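Local coordinates for protein uncharacterized oxidoreductase yvaA (Bacillus subtilis subsp. subtilis, PDB 3GDO) that catalyses the reversible NADPH-dependent reduction of scyllo-inosose to scyllo-inositol and cannot use NADH in its place, at residues Gly9-Gly14 with Glu67-Thr72; Ser18-Pro23 with Ala259-Arg264; Tyr31-Ile36 with Arg46-Ala51; Ile36-Thr41 with Ala51-Glu56. All coordinates share one frame; numbering follows the deposited sequence.

Contacts 1, 3 and 4 lie in the parallel Rossmann sheet and its connections, whereas contact 2 joins that domain to the C-terminal alpha/beta domain. Contact 1 is buried and contact 3 largely so; contacts 2 and 4 lie at the surface. Backbone hydrogen bonds hold contacts 1 and 4, with a threonine hydroxyl added in contact 1 and a weak histidine bond in contact 4. Contacts 2 and 3 have no hydrogen bond across them and depend on packing. Contacts 3 and 4 share Ile36 and Ala51 in one beta-alpha-beta unit, their centres about 10 Å apart. Strand 6-11 of contact 1 pairs with strand 31-37, and helix 15-26 of contact 2 follows strand 6-11 in the chain.

Contact 1: Gly9-Gly14 with Glu67-Thr72; sequences GILGYG and ELVIVT
Gly9, Ile10 and Leu11 pair with Val69, Ile70 and Val71 as neighbouring parallel strands inside the Rossmann sheet, strands 9-11 and 68-71 running 18° from parallel. The backbone bonds come first. Gly9 N gives to Leu68 O at 2.9 Å, Gly9 O accepts from Ile70 N, and Leu11 N gives to Ile70 O at 2.8 Å. At the strand end Leu11 O is gripped twice by one residue: Thr72 N lies in the plane of the carbonyl, while Thr72 OG1 donates from 20° outside it, at 2.6 Å. OG1 reaches it from the position between the backbone N and the carbonyl carbon of Thr72 (chi1 78°).

The apolar contacts occupy both faces of the sheet. On one, Leu11 CG packs against Val69 CG1 at 3.6 Å and Leu11 CD1 meets Val71 CG2 at 4.1 Å, with helix 78-87 lying over this group. On the other, Ile10 CG1 and Ile70 CG1 meet more loosely at 4.3 Å, and His21 of helix 15-26 touches Ile70.

Gly12 and Gly14 fit the GxGxxG turn of dinucleotide-binding Rossmann folds, and a CB on Gly12 would clash with Thr72 OG1. A water ties this turn to the residue that follows the neighbouring strand, donating to Thr72 OG1 at 2.9 Å and accepting a weak bond from Gly14 N.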
# COMPACT_ATOMS: atom_id res chain seq x y z
N GLY B 9 -37.52 -5.89 -18.32
CA GLY B 9 -38.18 -5.58 -17.05
C GLY B 9 -37.14 -5.20 -15.99
O GLY B 9 -36.16 -5.95 -15.78
N ILE B 10 -37.31 -4.04 -15.36
CA ILE B 10 -36.40 -3.60 -14.28
C ILE B 10 -36.99 -3.79 -12.89
O ILE B 10 -38.07 -3.26 -12.59
CB ILE B 10 -35.95 -2.14 -14.44
CG1 ILE B 10 -35.36 -1.92 -15.82
CG2 ILE B 10 -34.92 -1.74 -13.32
CD1 ILE B 10 -35.12 -0.45 -16.17
N LEU B 11 -36.31 -4.55 -12.05
CA LEU B 11 -36.80 -4.75 -10.70
C LEU B 11 -36.21 -3.69 -9.76
O LEU B 11 -35.03 -3.69 -9.49
CB LEU B 11 -36.46 -6.15 -10.18
CG LEU B 11 -37.03 -7.39 -10.88
CD1 LEU B 11 -36.86 -8.60 -9.94
CD2 LEU B 11 -38.51 -7.22 -11.30
N GLY B 12 -37.08 -2.78 -9.29
CA GLY B 12 -36.65 -1.72 -8.35
C GLY B 12 -36.26 -0.46 -9.09
O GLY B 12 -35.61 -0.52 -10.13
N TYR B 13 -36.68 0.69 -8.57
CA TYR B 13 -36.37 1.94 -9.22
C TYR B 13 -35.85 2.99 -8.21
O TYR B 13 -36.23 4.18 -8.24
CB TYR B 13 -37.60 2.42 -9.98
CG TYR B 13 -37.29 3.39 -11.08
CD1 TYR B 13 -36.57 2.99 -12.21
CD2 TYR B 13 -37.74 4.71 -11.01
CE1 TYR B 13 -36.28 3.89 -13.23
CE2 TYR B 13 -37.47 5.61 -12.04
CZ TYR B 13 -36.73 5.18 -13.15
OH TYR B 13 -36.44 6.05 -14.19
N GLY B 14 -34.98 2.53 -7.31
CA GLY B 14 -34.14 3.38 -6.46
C GLY B 14 -32.97 3.94 -7.25
O GLY B 14 -33.07 4.21 -8.47
N GLU B 67 -37.92 -10.50 -21.94
CA GLU B 67 -36.75 -11.36 -22.23
C GLU B 67 -35.59 -11.25 -21.21
O GLU B 67 -34.93 -12.26 -20.87
CB GLU B 67 -36.23 -11.04 -23.61
CG GLU B 67 -37.33 -11.06 -24.69
CD GLU B 67 -36.81 -10.63 -25.99
OE1 GLU B 67 -36.85 -9.42 -26.33
OE2 GLU B 67 -36.30 -11.51 -26.69
N LEU B 68 -35.35 -10.01 -20.76
CA LEU B 68 -34.26 -9.69 -19.79
C LEU B 68 -34.82 -8.94 -18.57
O LEU B 68 -35.56 -7.97 -18.73
CB LEU B 68 -33.15 -8.86 -20.46
CG LEU B 68 -31.97 -8.38 -19.59
CD1 LEU B 68 -31.13 -9.52 -19.08
CD2 LEU B 68 -31.10 -7.41 -20.36
N VAL B 69 -34.48 -9.44 -17.38
CA VAL B 69 -34.80 -8.77 -16.11
C VAL B 69 -33.48 -8.20 -15.51
O VAL B 69 -32.46 -8.92 -15.43
CB VAL B 69 -35.43 -9.75 -15.10
CG1 VAL B 69 -35.76 -9.05 -13.78
CG2 VAL B 69 -36.70 -10.37 -15.68
N ILE B 70 -33.51 -6.92 -15.13
CA ILE B 70 -32.42 -6.30 -14.32
C ILE B 70 -32.79 -6.32 -12.84
O ILE B 70 -33.81 -5.78 -12.43
CB ILE B 70 -32.15 -4.87 -14.77
CG1 ILE B 70 -32.22 -4.75 -16.30
CG2 ILE B 70 -30.83 -4.34 -14.17
CD1 ILE B 70 -31.08 -5.43 -17.09
N VAL B 71 -32.01 -7.01 -12.03
CA VAL B 71 -32.35 -7.08 -10.62
C VAL B 71 -31.58 -6.00 -9.82
O VAL B 71 -30.37 -6.06 -9.68
CB VAL B 71 -32.15 -8.48 -10.05
CG1 VAL B 71 -32.60 -8.52 -8.60
CG2 VAL B 71 -32.98 -9.50 -10.87
N THR B 72 -32.31 -4.99 -9.37
CA THR B 72 -31.73 -4.00 -8.47
C THR B 72 -32.42 -4.00 -7.08
O THR B 72 -32.21 -3.10 -6.31
CB THR B 72 -31.77 -2.60 -9.09
OG1 THR B 72 -33.09 -2.09 -8.97
CG2 THR B 72 -31.30 -2.59 -10.59
O HOH W 1 -33.04 0.56 -7.69

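Contact 2: Ser18-Pro23 with Ala259-Arg264; sequences SVFHGP and ALRAGR
Val19 holds CG1 anti to its backbone N (chi1 179°) and Leu260 holds CG anti to its carbonyl carbon (chi1 -68°), and the two side chains meet where a helix of the Rossmann domain packs on a helix end of the C-terminal alpha/beta domain. Val19 CG1 rests on the backbone of the second helix, 3.4 Å from Leu260 O and 3.8 Å from Leu260 CB. In return Leu260 CB lies 3.6 Å from Val19 O. Its two methyls then diverge, CD2 to Pro23 CB at 3.9 Å and CD1 to Phe20 CD1 at 4.2 Å, at the edge of the ring. An alanine at Leu260 would probably open a gap beside Phe20 and Pro23, leaving both without the leucine methyls they pack on, while the CB contact with Val19 could remain.

No hydrogen bond crosses the interface. The helix at Leu260 ends in a Schellman motif, with Gly263 N bonded to Leu260 O and Arg264 N to Ala259 O.

On the more exposed side Phe20 and Arg261 meet edge to face, their planes 81° apart. Arg261 NH2 lies in the plane of the Phe20 ring, while Phe20 CZ sits 3.7 Å above the Arg261 guanidinium, toward its rim.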
# COMPACT_ATOMS: atom_id res chain seq x y z
N SER B 18 -32.91 3.79 -11.44
CA SER B 18 -33.19 5.11 -12.04
C SER B 18 -31.97 5.88 -12.47
O SER B 18 -32.06 6.79 -13.31
CB SER B 18 -33.97 5.98 -11.05
OG SER B 18 -33.14 6.28 -9.92
N VAL B 19 -30.82 5.59 -11.87
CA VAL B 19 -29.61 6.38 -12.17
C VAL B 19 -28.56 5.54 -12.89
O VAL B 19 -27.98 5.99 -13.87
CB VAL B 19 -29.00 7.04 -10.88
CG1 VAL B 19 -27.74 7.83 -11.24
CG2 VAL B 19 -30.03 7.98 -10.20
N PHE B 20 -28.30 4.33 -12.42
CA PHE B 20 -27.16 3.54 -12.99
C PHE B 20 -27.53 2.64 -14.19
O PHE B 20 -26.66 2.32 -15.00
CB PHE B 20 -26.41 2.75 -11.90
CG PHE B 20 -25.88 3.63 -10.74
CD1 PHE B 20 -25.34 4.91 -10.98
CD2 PHE B 20 -25.92 3.17 -9.43
CE1 PHE B 20 -24.86 5.73 -9.92
CE2 PHE B 20 -25.45 3.97 -8.35
CZ PHE B 20 -24.92 5.25 -8.59
N HIS B 21 -28.80 2.25 -14.33
CA HIS B 21 -29.19 1.31 -15.39
C HIS B 21 -30.10 1.93 -16.43
O HIS B 21 -29.81 1.90 -17.64
CB HIS B 21 -29.80 0.03 -14.79
CG HIS B 21 -28.80 -0.80 -14.05
ND1 HIS B 21 -28.07 -1.81 -14.66
CD2 HIS B 21 -28.39 -0.77 -12.76
CE1 HIS B 21 -27.28 -2.38 -13.76
NE2 HIS B 21 -27.44 -1.75 -12.60
N GLY B 22 -31.20 2.49 -15.94
CA GLY B 22 -32.21 3.14 -16.75
C GLY B 22 -31.68 4.06 -17.82
O GLY B 22 -32.01 3.87 -18.98
N PRO B 23 -30.87 5.07 -17.44
CA PRO B 23 -30.37 6.03 -18.41
C PRO B 23 -29.50 5.38 -19.48
O PRO B 23 -29.44 5.88 -20.61
CB PRO B 23 -29.53 6.98 -17.55
CG PRO B 23 -30.14 6.94 -16.24
CD PRO B 23 -30.63 5.54 -16.05
N ALA B 259 -21.62 11.76 -13.60
CA ALA B 259 -22.41 12.26 -14.74
C ALA B 259 -23.86 11.73 -14.68
O ALA B 259 -24.81 12.50 -14.88
CB ALA B 259 -21.75 11.88 -16.06
N LEU B 260 -24.02 10.44 -14.38
CA LEU B 260 -25.35 9.82 -14.26
C LEU B 260 -26.15 10.40 -13.10
O LEU B 260 -27.35 10.60 -13.23
CB LEU B 260 -25.25 8.29 -14.10
CG LEU B 260 -24.75 7.49 -15.32
CD1 LEU B 260 -24.40 6.05 -14.91
CD2 LEU B 260 -25.77 7.52 -16.49
N ARG B 261 -25.51 10.66 -11.96
CA ARG B 261 -26.20 11.31 -10.83
C ARG B 261 -26.66 12.74 -11.19
O ARG B 261 -27.70 13.19 -10.74
CB ARG B 261 -25.34 11.35 -9.57
CG ARG B 261 -25.08 9.99 -8.90
CD ARG B 261 -23.88 10.15 -7.96
NE ARG B 261 -23.59 8.97 -7.16
CZ ARG B 261 -24.35 8.52 -6.17
NH1 ARG B 261 -25.47 9.16 -5.85
NH2 ARG B 261 -24.00 7.45 -5.48
N ALA B 262 -25.90 13.42 -12.03
CA ALA B 262 -26.27 14.77 -12.47
C ALA B 262 -27.32 14.80 -13.59
O ALA B 262 -27.50 15.84 -14.23
CB ALA B 262 -25.02 15.52 -12.90
N GLY B 263 -27.98 13.67 -13.87
CA GLY B 263 -28.95 13.56 -14.98
C GLY B 263 -28.42 13.62 -16.40
O GLY B 263 -29.19 13.84 -17.34
N ARG B 264 -27.12 13.43 -16.61
CA ARG B 264 -26.57 13.40 -17.97
C ARG B 264 -26.63 11.98 -18.55
O ARG B 264 -26.70 11.00 -17.81
CB ARG B 264 -25.14 13.97 -18.02
CG ARG B 264 -25.02 15.45 -17.62
CD ARG B 264 -23.64 16.05 -17.94
NE ARG B 264 -22.59 15.65 -16.99
CZ ARG B 264 -22.32 16.30 -15.86
NH1 ARG B 264 -23.03 17.38 -15.55
NH2 ARG B 264 -21.36 15.88 -15.04

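Contact 3: Tyr31-Ile36 with Arg46-Ala51; sequences YQISKI and RDFPDA
Ile33 and Ile36 reach from their strand to the Phe48 ring, and the three side chains form the close-packed part of this contact. Ile33 CD1 comes within 3.8 Å of Phe48 CE1, placed there by a chi2 of 95° that departs from the usual staggered values. At the opposite ring atom, and from the same side, Ile36 CD1 approaches Phe48 CD2 at 4.1 Å, the two side chains crossing at about a right angle. Ala51 CB closes this apolar patch, 4.3 Å from Ile33 CG2 and also 4.3 Å from Ile36 CD1.

Toward solvent the packing gives way to one long CA-H...O contact, from Ala51 CA to Ser34 O at 3.6 Å. Within the strand segment itself, Gln32 NE2 folds back to donate to Ile33 O at 3.2 Å, from 55° above the carbonyl plane. The type I turn from Phe48 to Ala51 carries Pro49 and Asp50 out toward solvent.

The contact thus belongs to the beta-alpha-beta crossover in which helix 41-47 leads from strand 31-37 to strand 52-54. Helix 15-26 borders the apolar patch, its Leu25 touching Ile33 and its Asp26 touching Phe48, while strand 6-11 pairs with the far edge of strand 31-37.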
# COMPACT_ATOMS: atom_id res chain seq x y z
N TYR B 31 -32.61 -2.00 -27.08
CA TYR B 31 -33.42 -2.29 -25.88
C TYR B 31 -34.75 -1.55 -25.85
O TYR B 31 -34.86 -0.45 -26.36
CB TYR B 31 -32.66 -1.93 -24.59
CG TYR B 31 -31.51 -2.87 -24.30
CD1 TYR B 31 -31.73 -4.09 -23.69
CD2 TYR B 31 -30.21 -2.54 -24.69
CE1 TYR B 31 -30.68 -4.96 -23.45
CE2 TYR B 31 -29.15 -3.39 -24.46
CZ TYR B 31 -29.39 -4.60 -23.81
OH TYR B 31 -28.36 -5.50 -23.56
N GLN B 32 -35.74 -2.19 -25.24
CA GLN B 32 -36.99 -1.54 -24.92
C GLN B 32 -37.28 -1.79 -23.45
O GLN B 32 -37.41 -2.95 -23.02
CB GLN B 32 -38.14 -2.10 -25.78
CG GLN B 32 -39.47 -1.36 -25.59
CD GLN B 32 -39.30 0.14 -25.75
OE1 GLN B 32 -38.98 0.63 -26.84
NE2 GLN B 32 -39.49 0.88 -24.66
N ILE B 33 -37.38 -0.71 -22.68
CA ILE B 33 -37.79 -0.85 -21.29
C ILE B 33 -39.30 -1.00 -21.27
O ILE B 33 -39.99 -0.05 -21.59
CB ILE B 33 -37.37 0.35 -20.41
CG1 ILE B 33 -35.83 0.45 -20.31
CG2 ILE B 33 -37.89 0.16 -19.01
CD1 ILE B 33 -35.20 1.40 -21.33
N SER B 34 -39.80 -2.18 -20.93
CA SER B 34 -41.25 -2.45 -20.98
C SER B 34 -41.93 -2.32 -19.63
O SER B 34 -42.99 -1.70 -19.52
CB SER B 34 -41.55 -3.84 -21.55
OG SER B 34 -41.13 -3.91 -22.90
N LYS B 35 -41.32 -2.92 -18.62
CA LYS B 35 -41.92 -2.91 -17.29
C LYS B 35 -40.88 -2.58 -16.20
O LYS B 35 -39.69 -2.89 -16.33
CB LYS B 35 -42.56 -4.24 -17.00
CG LYS B 35 -43.78 -4.55 -17.91
CD LYS B 35 -44.52 -5.78 -17.43
CE LYS B 35 -45.84 -5.92 -18.19
NZ LYS B 35 -46.41 -7.26 -17.84
N ILE B 36 -41.36 -1.93 -15.14
CA ILE B 36 -40.53 -1.62 -13.96
C ILE B 36 -41.35 -1.90 -12.72
O ILE B 36 -42.46 -1.38 -12.59
CB ILE B 36 -40.04 -0.17 -13.96
CG1 ILE B 36 -39.37 0.18 -15.28
CG2 ILE B 36 -39.14 0.12 -12.71
CD1 ILE B 36 -38.97 1.64 -15.41
N ARG B 46 -42.59 10.10 -15.70
CA ARG B 46 -41.76 11.21 -16.16
C ARG B 46 -40.45 10.77 -16.82
O ARG B 46 -39.98 11.43 -17.74
CB ARG B 46 -41.47 12.18 -14.99
CG ARG B 46 -42.73 12.89 -14.45
CD ARG B 46 -42.36 14.07 -13.58
NE ARG B 46 -41.55 13.63 -12.44
CZ ARG B 46 -42.05 13.23 -11.27
NH1 ARG B 46 -43.36 13.24 -11.08
NH2 ARG B 46 -41.23 12.82 -10.29
N ASP B 47 -39.87 9.67 -16.36
CA ASP B 47 -38.59 9.18 -16.92
C ASP B 47 -38.80 8.33 -18.18
O ASP B 47 -38.12 8.53 -19.18
CB ASP B 47 -37.82 8.35 -15.88
CG ASP B 47 -37.27 9.18 -14.71
OD1 ASP B 47 -37.19 10.41 -14.82
OD2 ASP B 47 -36.89 8.56 -13.68
N PHE B 48 -39.74 7.38 -18.11
CA PHE B 48 -40.05 6.48 -19.22
C PHE B 48 -41.56 6.50 -19.50
O PHE B 48 -42.28 5.60 -19.04
CB PHE B 48 -39.61 5.05 -18.88
CG PHE B 48 -38.11 4.91 -18.71
CD1 PHE B 48 -37.28 4.80 -19.82
CD2 PHE B 48 -37.54 4.91 -17.44
CE1 PHE B 48 -35.88 4.70 -19.67
CE2 PHE B 48 -36.15 4.81 -17.27
CZ PHE B 48 -35.32 4.70 -18.39
N PRO B 49 -42.03 7.51 -20.27
CA PRO B 49 -43.48 7.62 -20.52
C PRO B 49 -44.14 6.33 -21.02
O PRO B 49 -45.32 6.13 -20.74
CB PRO B 49 -43.58 8.73 -21.58
CG PRO B 49 -42.37 9.58 -21.34
CD PRO B 49 -41.29 8.61 -20.92
N ASP B 50 -43.39 5.45 -21.70
CA ASP B 50 -43.97 4.25 -22.31
C ASP B 50 -43.85 2.98 -21.48
O ASP B 50 -44.40 1.94 -21.85
CB ASP B 50 -43.34 3.98 -23.67
CG ASP B 50 -43.71 5.02 -24.70
OD1 ASP B 50 -44.83 5.59 -24.61
OD2 ASP B 50 -42.88 5.29 -25.59
N ALA B 51 -43.10 3.04 -20.38
CA ALA B 51 -42.95 1.86 -19.54
C ALA B 51 -44.24 1.62 -18.76
O ALA B 51 -45.00 2.54 -18.53
CB ALA B 51 -41.76 2.05 -18.59

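Contact 4: Ile36-Thr41 with Ala51-Glu56; sequences IMTSRT and AEVVHE
Ile36 and Met37 pair in parallel with Val53 and Val54 of the edge strand, tied by Ile36 N to Glu52 O, Val54 N to Ile36 O and Thr38 N to Val54 O, each 3.1 Å. Met37 lies on the Val54 face of the sheet, its CB meeting Val54 CG2 at 4.0 Å. CG stands anti to the backbone N (chi1 -166°), 4.2 Å from His55 C, and an extended chi2 of -169° carries SD to Glu56 C at 3.9 Å. An alanine at Met37 would probably leave the backbone of His55 and Glu56 without the cover of CG and SD, though CB would still meet Val54.

On the other face, Val53 CG1 presses against Thr38 O at 3.2 Å. The same oxygen, at the edge of the His55 ring, takes a weak bond from His55 ND1 at 3.0 Å. In the plane of that ring Thr41 OG1 approaches CE1.

Strand pairing thus gives way to a polar, exposed end, where the weak His55 bond implies a modest hold. The hydroxyls of Thr38 and Ser39 and the arginine Arg40, just after strand 31-37, are consistent with the place where NADP-dependent Rossmann enzymes commonly receive the adenosine ribose phosphate.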
# COMPACT_ATOMS: atom_id res chain seq x y z
N ILE B 36 -41.36 -1.93 -15.14
CA ILE B 36 -40.53 -1.62 -13.96
C ILE B 36 -41.35 -1.90 -12.72
O ILE B 36 -42.46 -1.38 -12.59
CB ILE B 36 -40.04 -0.17 -13.96
CG1 ILE B 36 -39.37 0.18 -15.28
CG2 ILE B 36 -39.14 0.12 -12.71
CD1 ILE B 36 -38.97 1.64 -15.41
N MET B 37 -40.82 -2.75 -11.84
CA MET B 37 -41.44 -3.10 -10.58
C MET B 37 -41.03 -2.06 -9.50
O MET B 37 -39.88 -2.04 -9.09
CB MET B 37 -41.05 -4.52 -10.15
CG MET B 37 -41.91 -5.09 -9.04
SD MET B 37 -41.40 -6.61 -8.25
CE MET B 37 -39.82 -6.20 -7.57
N THR B 38 -41.98 -1.22 -9.08
CA THR B 38 -41.70 -0.08 -8.17
C THR B 38 -43.02 0.59 -7.72
O THR B 38 -44.04 0.52 -8.42
CB THR B 38 -40.77 0.98 -8.86
OG1 THR B 38 -40.29 1.95 -7.92
CG2 THR B 38 -41.48 1.70 -10.05
N SER B 39 -42.99 1.27 -6.57
CA SER B 39 -44.12 2.10 -6.16
C SER B 39 -43.90 3.56 -6.59
O SER B 39 -44.74 4.43 -6.29
CB SER B 39 -44.34 2.00 -4.64
OG SER B 39 -43.20 2.52 -3.97
N ARG B 40 -42.79 3.85 -7.27
CA ARG B 40 -42.54 5.20 -7.76
C ARG B 40 -43.19 5.44 -9.11
O ARG B 40 -42.50 5.72 -10.11
CB ARG B 40 -41.04 5.49 -7.83
CG ARG B 40 -40.31 5.38 -6.47
CD ARG B 40 -38.79 5.28 -6.67
NE ARG B 40 -38.08 5.23 -5.39
CZ ARG B 40 -37.59 6.30 -4.74
NH1 ARG B 40 -37.69 7.52 -5.25
NH2 ARG B 40 -36.97 6.14 -3.59
N THR B 41 -44.52 5.38 -9.11
CA THR B 41 -45.31 5.49 -10.35
C THR B 41 -45.07 6.79 -11.12
O THR B 41 -44.85 6.75 -12.34
CB THR B 41 -46.83 5.25 -10.11
OG1 THR B 41 -47.02 4.02 -9.41
CG2 THR B 41 -47.59 5.16 -11.44
N ALA B 51 -43.10 3.04 -20.38
CA ALA B 51 -42.95 1.86 -19.54
C ALA B 51 -44.24 1.62 -18.76
O ALA B 51 -45.00 2.54 -18.53
CB ALA B 51 -41.76 2.05 -18.59
N GLU B 52 -44.50 0.39 -18.37
CA GLU B 52 -45.63 0.12 -17.52
C GLU B 52 -45.10 -0.14 -16.10
O GLU B 52 -44.20 -0.97 -15.91
CB GLU B 52 -46.45 -1.05 -18.07
CG GLU B 52 -47.39 -1.75 -17.05
CD GLU B 52 -48.22 -2.87 -17.68
OE1 GLU B 52 -48.89 -3.64 -16.94
OE2 GLU B 52 -48.19 -2.98 -18.93
N VAL B 53 -45.66 0.57 -15.11
CA VAL B 53 -45.35 0.25 -13.73
C VAL B 53 -46.16 -0.96 -13.28
O VAL B 53 -47.34 -1.09 -13.62
CB VAL B 53 -45.60 1.43 -12.78
CG1 VAL B 53 -45.16 1.06 -11.37
CG2 VAL B 53 -44.81 2.61 -13.24
N VAL B 54 -45.51 -1.84 -12.52
CA VAL B 54 -46.15 -3.00 -11.95
C VAL B 54 -45.70 -3.06 -10.49
O VAL B 54 -44.67 -2.47 -10.14
CB VAL B 54 -45.78 -4.33 -12.72
CG1 VAL B 54 -45.97 -4.16 -14.21
CG2 VAL B 54 -44.35 -4.78 -12.44
N HIS B 55 -46.44 -3.76 -9.65
CA HIS B 55 -46.09 -3.88 -8.24
C HIS B 55 -45.89 -5.32 -7.81
O HIS B 55 -45.46 -5.59 -6.70
CB HIS B 55 -47.12 -3.14 -7.33
CG HIS B 55 -47.54 -1.81 -7.87
ND1 HIS B 55 -46.68 -0.73 -7.94
CD2 HIS B 55 -48.71 -1.40 -8.42
CE1 HIS B 55 -47.30 0.29 -8.51
NE2 HIS B 55 -48.53 -0.08 -8.81
N GLU B 56 -46.19 -6.26 -8.70
CA GLU B 56 -45.92 -7.67 -8.39
C GLU B 56 -44.79 -8.21 -9.25
O GLU B 56 -44.70 -7.86 -10.42
CB GLU B 56 -47.16 -8.53 -8.63
CG GLU B 56 -47.42 -9.46 -7.48
CD GLU B 56 -47.46 -8.70 -6.15
OE1 GLU B 56 -48.12 -7.63 -6.09
OE2 GLU B 56 -46.84 -9.17 -5.18